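Local coordinates for protein alanine glyoxylate transaminase (Thermococcus litoralis, PDB 2ZC0) that probably transfers the amino group of alanine to glyoxylate, using a pyridoxal phosphate cofactor and working as a homodimer, at residues M192-E195 with R196-A199. Numbering follows the deposited sequence.
Sequences MSME and RRKA
Arg197 turns back over the start of its own helix and lies between Met192 and Met194. Its NH1 donates to Met192 O at 2.7 Å. The oxygen sits in the guanidinium plane, at its edge, and the N-H...O angle is 142°. A bend at chi3 (101°) carries the guanidinium back to this carbonyl. Met192 SD packs against Arg197 CG at 3.5 Å, and on the buried side Met192 CG also meets Arg196 CB. Met194 SD rests on Arg197 CD at 3.7 Å. Ser193 is the N-cap of helix 194-207, the helix of the beta-alpha-beta unit between strands 175-180 and 210-214. Its OG accepts a weak bond from Arg196 N at 3.4 Å, while Ser193 O takes Arg197 N at 2.9 Å. The NH2 of Arg197 also reaches Thr183 and Val228 through weak hydrogen bonds. A leucine here would probably leave Met192 O without this donor, and Thr183 and Val228 without their weak bonds. Arg196 runs the other way: its extended chain touches Val158 of helix 158-170, and its NH1 forms a salt bridge with Asp152. The solvent side is looser. Glu195 and Lys198 are exposed, and mainly their backbones take part, as in Lys198 N to Met194 O at 3.1 Å.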
ATOM      1  N   MET A 192      30.598 -11.033 -12.485  1.00 43.86           N
ATOM      2  CA  MET A 192      30.375 -12.347 -11.904  1.00 44.33           C
ATOM      3  C   MET A 192      30.999 -13.434 -12.772  1.00 44.75           C
ATOM      4  O   MET A 192      30.925 -13.383 -13.999  1.00 43.60           O
ATOM      5  CB  MET A 192      28.873 -12.592 -11.774  1.00 43.80           C
ATOM      6  CG  MET A 192      28.505 -13.766 -10.922  1.00 44.60           C
ATOM      7  SD  MET A 192      26.717 -13.973 -10.865  1.00 44.47           S
ATOM      8  CE  MET A 192      26.304 -12.652  -9.756  1.00 45.89           C
ATOM      9  N   SER A 193      31.619 -14.415 -12.129  1.00 46.95           N
ATOM     10  CA  SER A 193      32.244 -15.512 -12.853  1.00 48.58           C
ATOM     11  C   SER A 193      31.177 -16.541 -13.219  1.00 50.97           C
ATOM     12  O   SER A 193      30.147 -16.651 -12.539  1.00 50.68           O
ATOM     13  CB  SER A 193      33.338 -16.152 -11.994  1.00 48.46           C
ATOM     14  OG  SER A 193      32.798 -16.816 -10.863  1.00 49.05           O
ATOM     15  N   MET A 194      31.418 -17.286 -14.294  1.00 51.99           N
ATOM     16  CA  MET A 194      30.469 -18.300 -14.740  1.00 52.55           C
ATOM     17  C   MET A 194      30.182 -19.285 -13.610  1.00 52.42           C
ATOM     18  O   MET A 194      29.066 -19.790 -13.481  1.00 52.27           O
ATOM     19  CB  MET A 194      31.009 -19.055 -15.967  1.00 54.00           C
ATOM     20  CG  MET A 194      31.193 -18.207 -17.236  1.00 56.58           C
ATOM     21  SD  MET A 194      29.662 -17.436 -17.866  1.00 61.45           S
ATOM     22  CE  MET A 194      28.562 -18.875 -17.971  1.00 59.16           C
ATOM     23  N   GLU A 195      31.190 -19.550 -12.786  1.00 52.01           N
ATOM     24  CA  GLU A 195      31.040 -20.473 -11.664  1.00 51.67           C
ATOM     25  C   GLU A 195      29.952 -19.987 -10.696  1.00 50.25           C
ATOM     26  O   GLU A 195      29.109 -20.764 -10.249  1.00 49.68           O
ATOM     27  CB  GLU A 195      32.388 -20.611 -10.941  1.00 55.02           C
ATOM     28  CG  GLU A 195      32.330 -21.218  -9.544  1.00 60.12           C
ATOM     29  CD  GLU A 195      33.700 -21.233  -8.865  1.00 63.66           C
ATOM     30  OE1 GLU A 195      34.474 -20.263  -9.052  1.00 65.20           O
ATOM     31  OE2 GLU A 195      33.998 -22.209  -8.133  1.00 66.95           O
ATOM     32  N   ARG A 196      29.970 -18.693 -10.387  1.00 49.80           N
ATOM     33  CA  ARG A 196      28.995 -18.097  -9.472  1.00 46.95           C
ATOM     34  C   ARG A 196      27.633 -17.919 -10.126  1.00 44.17           C
ATOM     35  O   ARG A 196      26.601 -17.975  -9.467  1.00 43.22           O
ATOM     36  CB  ARG A 196      29.518 -16.756  -8.966  1.00 47.62           C
ATOM     37  CG  ARG A 196      30.679 -16.926  -8.008  1.00 47.01           C
ATOM     38  CD  ARG A 196      31.094 -15.618  -7.380  1.00 47.08           C
ATOM     39  NE  ARG A 196      32.191 -15.809  -6.440  1.00 49.44           N
ATOM     40  CZ  ARG A 196      32.784 -14.825  -5.776  1.00 50.79           C
ATOM     41  NH1 ARG A 196      33.783 -15.094  -4.942  1.00 51.68           N
ATOM     42  NH2 ARG A 196      32.376 -13.574  -5.945  1.00 50.44           N
ATOM     43  N   ARG A 197      27.647 -17.715 -11.434  1.00 42.77           N
ATOM     44  CA  ARG A 197      26.427 -17.549 -12.198  1.00 43.08           C
ATOM     45  C   ARG A 197      25.616 -18.842 -12.136  1.00 44.10           C
ATOM     46  O   ARG A 197      24.393 -18.803 -12.027  1.00 45.24           O
ATOM     47  CB  ARG A 197      26.778 -17.178 -13.643  1.00 40.64           C
ATOM     48  CG  ARG A 197      27.449 -15.819 -13.721  1.00 40.48           C
ATOM     49  CD  ARG A 197      28.256 -15.635 -14.975  1.00 42.85           C
ATOM     50  NE  ARG A 197      27.573 -14.848 -15.987  1.00 43.55           N
ATOM     51  CZ  ARG A 197      27.912 -13.610 -16.332  1.00 44.55           C
ATOM     52  NH1 ARG A 197      28.938 -13.015 -15.733  1.00 40.23           N
ATOM     53  NH2 ARG A 197      27.222 -12.969 -17.284  1.00 44.17           N
ATOM     54  N   LYS A 198      26.285 -19.991 -12.176  1.00 45.12           N
ATOM     55  CA  LYS A 198      25.554 -21.252 -12.105  1.00 45.32           C
ATOM     56  C   LYS A 198      25.094 -21.516 -10.679  1.00 43.96           C
ATOM     57  O   LYS A 198      24.019 -22.085 -10.458  1.00 44.23           O
ATOM     58  CB  LYS A 198      26.412 -22.419 -12.599  1.00 47.66           C
ATOM     59  CG  LYS A 198      26.649 -22.450 -14.114  1.00 50.30           C
ATOM     60  CD  LYS A 198      25.348 -22.559 -14.951  1.00 57.07           C
ATOM     61  CE  LYS A 198      24.514 -23.836 -14.695  1.00 55.98           C
ATOM     62  NZ  LYS A 198      23.451 -23.702 -13.640  1.00 55.74           N
ATOM     63  N   ALA A 199      25.906 -21.096  -9.715  1.00 41.45           N
ATOM     64  CA  ALA A 199      25.577 -21.279  -8.309  1.00 40.14           C
ATOM     65  C   ALA A 199      24.382 -20.389  -7.944  1.00 39.49           C
ATOM     66  O   ALA A 199      23.523 -20.781  -7.151  1.00 38.88           O
ATOM     67  CB  ALA A 199      26.784 -20.923  -7.446  1.00 39.48           C
TER